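Local coordinates for protein filamentous hemagglutinin (Bordetella pertussis, PDB 1RWR) that serves as a bacterial adhesin, its N-terminal secretion domain, a beta-helix, probably directing export across the outer membrane by the two-partner secretion pathway, at residues Met225-Ile230 and Leu247-Ile253; Val47-Thr53 and Leu63-Leu69. All blocks are in the same frame, centred on the assembly; numbering follows the deposited sequence.

Contact 1. Residues Met225-Ile230 and Leu247-Ile253; sequences MYGKHI and LSSPSAI
Y226 CD1 lies 3.4 Å from S248 O, which sits near the ring plane at its edge; the two residues are paired in parallel register, one coil of the beta-helix stacked on the next. The backbone bonds come first: M225 O accepts from S248 N at 2.9 Å, S248 O in turn takes the longer bond from G227 N, and past the corner I230 N gives A252 O a nearly straight bond (171°).

At the corner the strands break. S249 suits this place because its short hydroxyl, swung opposite the backbone N (chi1 171°), sits among carbonyls: OG is 2.9 Å from G227 O and 2.7 Å from K228 O, with A252 O also near, so its one proton has several acceptors to choose from. The same OG accepts from S251 N at 3.1 Å, closing an ST turn, while a weak bond joins S251 N to K228 O.

I230 and I253 pack side by side on the buried face, CB to CG1 at 4.2 Å; beta-branched residues favour such extended backbones. On the other face the edge of the H229 ring meets A252 CB, CD2 being 3.7 Å away, and a bond from H229 ND1 to D183 fixes the ring.

Carbon also meets backbone carbonyls: the I230 CD1 methyl reaches S248 O, and the P250 ring, rigid enough for a turn, sets CD 3.3 Å from G227 O.

Strand 183-188 flanks the earlier coil, touching M225 and K228, whereas strand 261-268, in the following coil, packs against L247 and I253.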
loop_
_atom_site.group_PDB
_atom_site.type_symbol
_atom_site.label_atom_id
_atom_site.label_comp_id
_atom_site.label_asym_id
_atom_site.label_seq_id
_atom_site.Cartn_x
_atom_site.Cartn_y
_atom_site.Cartn_z
ATOM N N MET A 225 -8.354 9.945 6.499
ATOM C CA MET A 225 -8.633 8.674 5.829
ATOM C C MET A 225 -10.115 8.360 5.817
ATOM O O MET A 225 -10.825 8.611 6.808
ATOM C CB MET A 225 -7.884 7.546 6.506
ATOM C CG MET A 225 -6.411 7.765 6.620
ATOM S SD MET A 225 -5.589 6.340 7.442
ATOM C CE MET A 225 -5.483 6.788 8.846
ATOM N N TYR A 226 -10.560 7.791 4.696
ATOM C CA TYR A 226 -11.937 7.345 4.511
ATOM C C TYR A 226 -11.889 5.965 3.858
ATOM O O TYR A 226 -11.445 5.818 2.726
ATOM C CB TYR A 226 -12.678 8.379 3.709
ATOM C CG TYR A 226 -14.107 8.039 3.321
ATOM C CD1 TYR A 226 -15.039 7.692 4.289
ATOM C CD2 TYR A 226 -14.532 8.114 2.002
ATOM C CE1 TYR A 226 -16.357 7.375 3.949
ATOM C CE2 TYR A 226 -15.859 7.790 1.653
ATOM C CZ TYR A 226 -16.754 7.429 2.657
ATOM O OH TYR A 226 -18.077 7.130 2.407
ATOM N N GLY A 227 -12.312 4.940 4.598
ATOM C CA GLY A 227 -12.220 3.573 4.135
ATOM C C GLY A 227 -13.317 2.711 4.720
ATOM O O GLY A 227 -13.907 3.048 5.754
ATOM N N LYS A 228 -13.631 1.622 4.023
ATOM C CA LYS A 228 -14.729 0.733 4.404
ATOM C C LYS A 228 -14.499 0.164 5.796
ATOM O O LYS A 228 -15.377 0.178 6.640
ATOM C CB LYS A 228 -14.912 -0.376 3.332
ATOM C CG LYS A 228 -16.037 -1.339 3.612
ATOM C CD LYS A 228 -16.367 -2.165 2.393
ATOM C CE LYS A 228 -15.283 -3.155 2.074
ATOM N NZ LYS A 228 -15.591 -3.788 0.772
ATOM N N HIS A 229 -13.303 -0.358 6.011
ATOM C CA HIS A 229 -12.725 -0.601 7.298
ATOM C C HIS A 229 -11.358 0.050 7.253
ATOM O O HIS A 229 -10.671 -0.027 6.225
ATOM C CB HIS A 229 -12.523 -2.095 7.577
ATOM C CG HIS A 229 -13.759 -2.917 7.382
ATOM N ND1 HIS A 229 -14.114 -3.421 6.151
ATOM C CD2 HIS A 229 -14.719 -3.328 8.250
ATOM C CE1 HIS A 229 -15.249 -4.096 6.263
ATOM N NE2 HIS A 229 -15.648 -4.038 7.520
ATOM N N ILE A 230 -10.967 0.665 8.350
ATOM C CA ILE A 230 -9.627 1.250 8.522
ATOM C C ILE A 230 -8.932 0.525 9.669
ATOM O O ILE A 230 -9.500 0.372 10.773
ATOM C CB ILE A 230 -9.721 2.749 8.845
ATOM C CG1 ILE A 230 -10.439 3.516 7.739
ATOM C CG2 ILE A 230 -8.322 3.358 9.052
ATOM C CD1 ILE A 230 -10.682 4.957 8.091
ATOM N N LEU A 247 -10.479 10.264 10.833
ATOM C CA LEU A 247 -10.739 8.935 10.323
ATOM C C LEU A 247 -12.239 8.796 10.181
ATOM O O LEU A 247 -12.983 9.092 11.138
ATOM C CB LEU A 247 -10.211 7.908 11.309
ATOM C CG LEU A 247 -8.715 8.008 11.588
ATOM C CD1 LEU A 247 -8.319 6.880 12.532
ATOM C CD2 LEU A 247 -7.882 7.868 10.333
ATOM N N SER A 248 -12.669 8.264 9.051
ATOM C CA SER A 248 -14.086 8.073 8.790
ATOM C C SER A 248 -14.295 6.739 8.144
ATOM O O SER A 248 -13.643 6.447 7.158
ATOM C CB SER A 248 -14.580 9.226 7.890
ATOM O OG SER A 248 -15.989 9.147 7.693
ATOM N N SER A 249 -15.235 5.931 8.645
ATOM C CA SER A 249 -15.476 4.599 8.079
ATOM C C SER A 249 -16.921 4.131 8.261
ATOM O O SER A 249 -17.489 4.285 9.356
ATOM C CB SER A 249 -14.577 3.570 8.761
ATOM O OG SER A 249 -14.961 2.281 8.349
ATOM N N PRO A 250 -17.538 3.559 7.229
ATOM C CA PRO A 250 -18.868 2.981 7.440
ATOM C C PRO A 250 -18.892 1.844 8.439
ATOM O O PRO A 250 -19.927 1.640 9.061
ATOM C CB PRO A 250 -19.269 2.492 6.070
ATOM C CG PRO A 250 -18.066 2.385 5.339
ATOM C CD PRO A 250 -17.161 3.526 5.808
ATOM N N SER A 251 -17.819 1.069 8.563
ATOM C CA SER A 251 -17.940 -0.234 9.224
ATOM C C SER A 251 -16.972 -0.553 10.358
ATOM O O SER A 251 -17.307 -1.338 11.228
ATOM C CB SER A 251 -17.848 -1.337 8.174
ATOM O OG SER A 251 -18.925 -1.231 7.260
ATOM N N ALA A 252 -15.769 0.017 10.363
ATOM C CA ALA A 252 -14.849 -0.223 11.479
ATOM C C ALA A 252 -13.617 0.643 11.410
ATOM O O ALA A 252 -13.060 0.849 10.342
ATOM C CB ALA A 252 -14.377 -1.687 11.541
ATOM N N ILE A 253 -13.156 1.041 12.587
ATOM C CA ILE A 253 -11.818 1.594 12.773
ATOM C C ILE A 253 -11.170 0.813 13.894
ATOM O O ILE A 253 -11.713 0.718 15.025
ATOM C CB ILE A 253 -11.884 3.107 13.094
ATOM C CG1 ILE A 253 -12.398 3.912 11.902
ATOM C CG2 ILE A 253 -10.524 3.653 13.547
ATOM C CD1 ILE A 253 -12.784 5.350 12.242
#

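Contact 2. Residues Val47-Thr53 and Leu63-Leu69; sequences VFNNGLT and LTKNPNL
N49 and N66 lie antiparallel, one amide passing the other with planes 43° apart, and between them carry most of the hydrogen bonding. N66 ND2 donates to N49 O at 2.9 Å, approaching in the carbonyl plane, and N49 ND2 reaches T64 O at 2.9 Å. With CG opposite the backbone N (chi1 -170°), N49 sends its amide across to the 63-69 loop. A backbone bond, N66 N to G51 O at 3.1 Å, completes the set.

Each asparagine also folds its own chain: N49 OD1 accepts from G51 N and N66 OD1 from N68 N, two Asx turns, the second within a type I turn.

Around this polar centre, V47 CG1 and L63 CD1 meet tip to tip at 4.0 Å, while the L52 and L69 side chains meet nearly perpendicular, CD2 to CB at 3.7 Å. The K65 chain, bent towards its end, curls round L52 O with CD 3.2 Å away; its ammonium group pairs with D54.

Here the chain leaves strand 45-50 of the N-terminal mixed sheet for irregular structure before strand 75-80. Asparagine suits both central places because one uncharged amide donates and accepts at once: N49 ND2 also bonds N22, N66 ND2 also I23 O, so directional bonds join loop to strand end without burying charge.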
loop_
_atom_site.group_PDB
_atom_site.type_symbol
_atom_site.label_atom_id
_atom_site.label_comp_id
_atom_site.label_asym_id
_atom_site.label_seq_id
_atom_site.Cartn_x
_atom_site.Cartn_y
_atom_site.Cartn_z
ATOM N N VAL A 47 1.436 1.692 -17.266
ATOM C CA VAL A 47 0.552 0.599 -17.620
ATOM C C VAL A 47 1.283 -0.728 -17.389
ATOM O O VAL A 47 2.339 -0.961 -17.997
ATOM C CB VAL A 47 0.108 0.718 -19.087
ATOM C CG1 VAL A 47 -0.769 -0.492 -19.513
ATOM C CG2 VAL A 47 -0.615 2.009 -19.277
ATOM N N PHE A 48 0.689 -1.609 -16.590
ATOM C CA PHE A 48 1.169 -2.964 -16.441
ATOM C C PHE A 48 0.480 -3.833 -17.481
ATOM O O PHE A 48 -0.739 -3.903 -17.523
ATOM C CB PHE A 48 0.865 -3.524 -15.049
ATOM C CG PHE A 48 1.636 -2.871 -13.967
ATOM C CD1 PHE A 48 2.913 -3.285 -13.667
ATOM C CD2 PHE A 48 1.074 -1.804 -13.269
ATOM C CE1 PHE A 48 3.629 -2.651 -12.626
ATOM C CE2 PHE A 48 1.769 -1.182 -12.284
ATOM C CZ PHE A 48 3.045 -1.601 -11.954
ATOM N N ASN A 49 1.257 -4.494 -18.323
ATOM C CA ASN A 49 0.669 -5.217 -19.459
ATOM C C ASN A 49 0.346 -6.642 -19.080
ATOM O O ASN A 49 1.189 -7.508 -19.142
ATOM C CB ASN A 49 1.579 -5.155 -20.703
ATOM C CG ASN A 49 0.897 -5.689 -21.967
ATOM O OD1 ASN A 49 -0.196 -6.277 -21.909
ATOM N ND2 ASN A 49 1.554 -5.508 -23.115
ATOM N N ASN A 50 -0.908 -6.874 -18.697
ATOM C CA ASN A 50 -1.391 -8.220 -18.383
ATOM C C ASN A 50 -2.327 -8.730 -19.489
ATOM O O ASN A 50 -3.342 -9.418 -19.213
ATOM C CB ASN A 50 -2.123 -8.193 -17.050
ATOM C CG ASN A 50 -2.164 -9.536 -16.334
ATOM O OD1 ASN A 50 -1.333 -10.429 -16.540
ATOM N ND2 ASN A 50 -3.112 -9.643 -15.396
ATOM N N GLY A 51 -1.980 -8.367 -20.727
ATOM C CA GLY A 51 -2.811 -8.623 -21.887
ATOM C C GLY A 51 -2.279 -9.754 -22.748
ATOM O O GLY A 51 -1.104 -9.829 -23.010
ATOM N N LEU A 52 -3.166 -10.661 -23.136
ATOM C CA LEU A 52 -2.868 -11.687 -24.146
ATOM C C LEU A 52 -3.253 -11.268 -25.555
ATOM O O LEU A 52 -2.897 -11.959 -26.526
ATOM C CB LEU A 52 -3.594 -12.984 -23.775
ATOM C CG LEU A 52 -3.218 -13.637 -22.455
ATOM C CD1 LEU A 52 -4.041 -14.908 -22.240
ATOM C CD2 LEU A 52 -1.742 -13.967 -22.332
ATOM N N THR A 53 -3.954 -10.146 -25.669
ATOM C CA THR A 53 -4.357 -9.586 -26.941
ATOM C C THR A 53 -3.998 -8.123 -27.025
ATOM O O THR A 53 -3.867 -7.434 -26.006
ATOM C CB THR A 53 -5.867 -9.735 -27.132
ATOM O OG1 THR A 53 -6.571 -9.027 -26.107
ATOM C CG2 THR A 53 -6.287 -11.209 -26.946
ATOM N N LEU A 63 -1.543 -0.582 -27.310
ATOM C CA LEU A 63 -0.408 -1.425 -27.029
ATOM C C LEU A 63 -0.683 -2.827 -27.501
ATOM O O LEU A 63 -1.828 -3.220 -27.668
ATOM C CB LEU A 63 -0.073 -1.422 -25.524
ATOM C CG LEU A 63 -0.977 -2.233 -24.581
ATOM C CD1 LEU A 63 -0.452 -2.166 -23.114
ATOM C CD2 LEU A 63 -2.422 -1.769 -24.626
ATOM N N THR A 64 0.381 -3.588 -27.692
ATOM C CA THR A 64 0.252 -4.967 -28.123
ATOM C C THR A 64 0.284 -5.896 -26.930
ATOM O O THR A 64 0.675 -5.512 -25.836
ATOM C CB THR A 64 1.369 -5.350 -29.129
ATOM O OG1 THR A 64 2.648 -5.132 -28.562
ATOM C CG2 THR A 64 1.375 -4.411 -30.322
ATOM N N LYS A 65 -0.140 -7.126 -27.141
ATOM C CA LYS A 65 -0.069 -8.120 -26.091
ATOM C C LYS A 65 1.351 -8.223 -25.541
ATOM O O LYS A 65 2.330 -7.916 -26.224
ATOM C CB LYS A 65 -0.529 -9.465 -26.612
ATOM C CG LYS A 65 0.394 -10.076 -27.620
ATOM C CD LYS A 65 -0.222 -11.347 -28.192
ATOM C CE LYS A 65 -1.233 -11.045 -29.294
ATOM N NZ LYS A 65 -0.746 -10.207 -30.418
ATOM N N ASN A 66 1.445 -8.670 -24.295
ATOM C CA ASN A 66 2.720 -8.857 -23.622
ATOM C C ASN A 66 3.376 -10.153 -24.092
ATOM O O ASN A 66 2.876 -11.245 -23.799
ATOM C CB ASN A 66 2.471 -8.907 -22.125
ATOM C CG ASN A 66 3.711 -9.102 -21.328
ATOM O OD1 ASN A 66 4.747 -9.465 -21.856
ATOM N ND2 ASN A 66 3.609 -8.869 -20.023
ATOM N N PRO A 67 4.496 -10.050 -24.791
ATOM C CA PRO A 67 5.104 -11.245 -25.386
ATOM C C PRO A 67 5.641 -12.250 -24.376
ATOM O O PRO A 67 5.876 -13.398 -24.765
ATOM C CB PRO A 67 6.226 -10.660 -26.234
ATOM C CG PRO A 67 6.550 -9.433 -25.546
ATOM C CD PRO A 67 5.272 -8.838 -25.106
ATOM N N ASN A 68 5.816 -11.846 -23.111
ATOM C CA ASN A 68 6.283 -12.725 -22.075
ATOM C C ASN A 68 5.229 -13.721 -21.597
ATOM O O ASN A 68 5.585 -14.758 -21.041
ATOM C CB ASN A 68 6.755 -11.937 -20.837
ATOM C CG ASN A 68 8.006 -11.089 -21.099
ATOM O OD1 ASN A 68 8.840 -11.401 -21.975
ATOM N ND2 ASN A 68 8.170 -10.040 -20.298
ATOM N N LEU A 69 3.949 -13.377 -21.748
ATOM C CA LEU A 69 2.880 -14.117 -21.108
ATOM C C LEU A 69 2.469 -15.392 -21.845
ATOM O O LEU A 69 2.235 -15.358 -23.049
ATOM C CB LEU A 69 1.622 -13.265 -20.939
ATOM C CG LEU A 69 1.756 -12.003 -20.084
ATOM C CD1 LEU A 69 0.434 -11.234 -20.010
ATOM C CD2 LEU A 69 2.375 -12.327 -18.678
#

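From the N terminus the chain first reaches contact 2, where segment 63-69 returns to the end of strand 45-50 and closes a short loop containing strand 55-57 and most of 61-63. The chain then runs through several coils before contact 1 opens. There 247-253 comes back alongside 225-230 after one coil of the beta-helix, with strands 229-234 and 240-243 on the way. The two closures follow in series, neither nesting nor crossing, and their centres lie 35 Å apart with nearest atoms about 21 Å apart. Contact 2 lies toward the N-terminal end of the fold and joins a loop to the end of a strand; contact 1 joins two successive coils far along the parallel sheets.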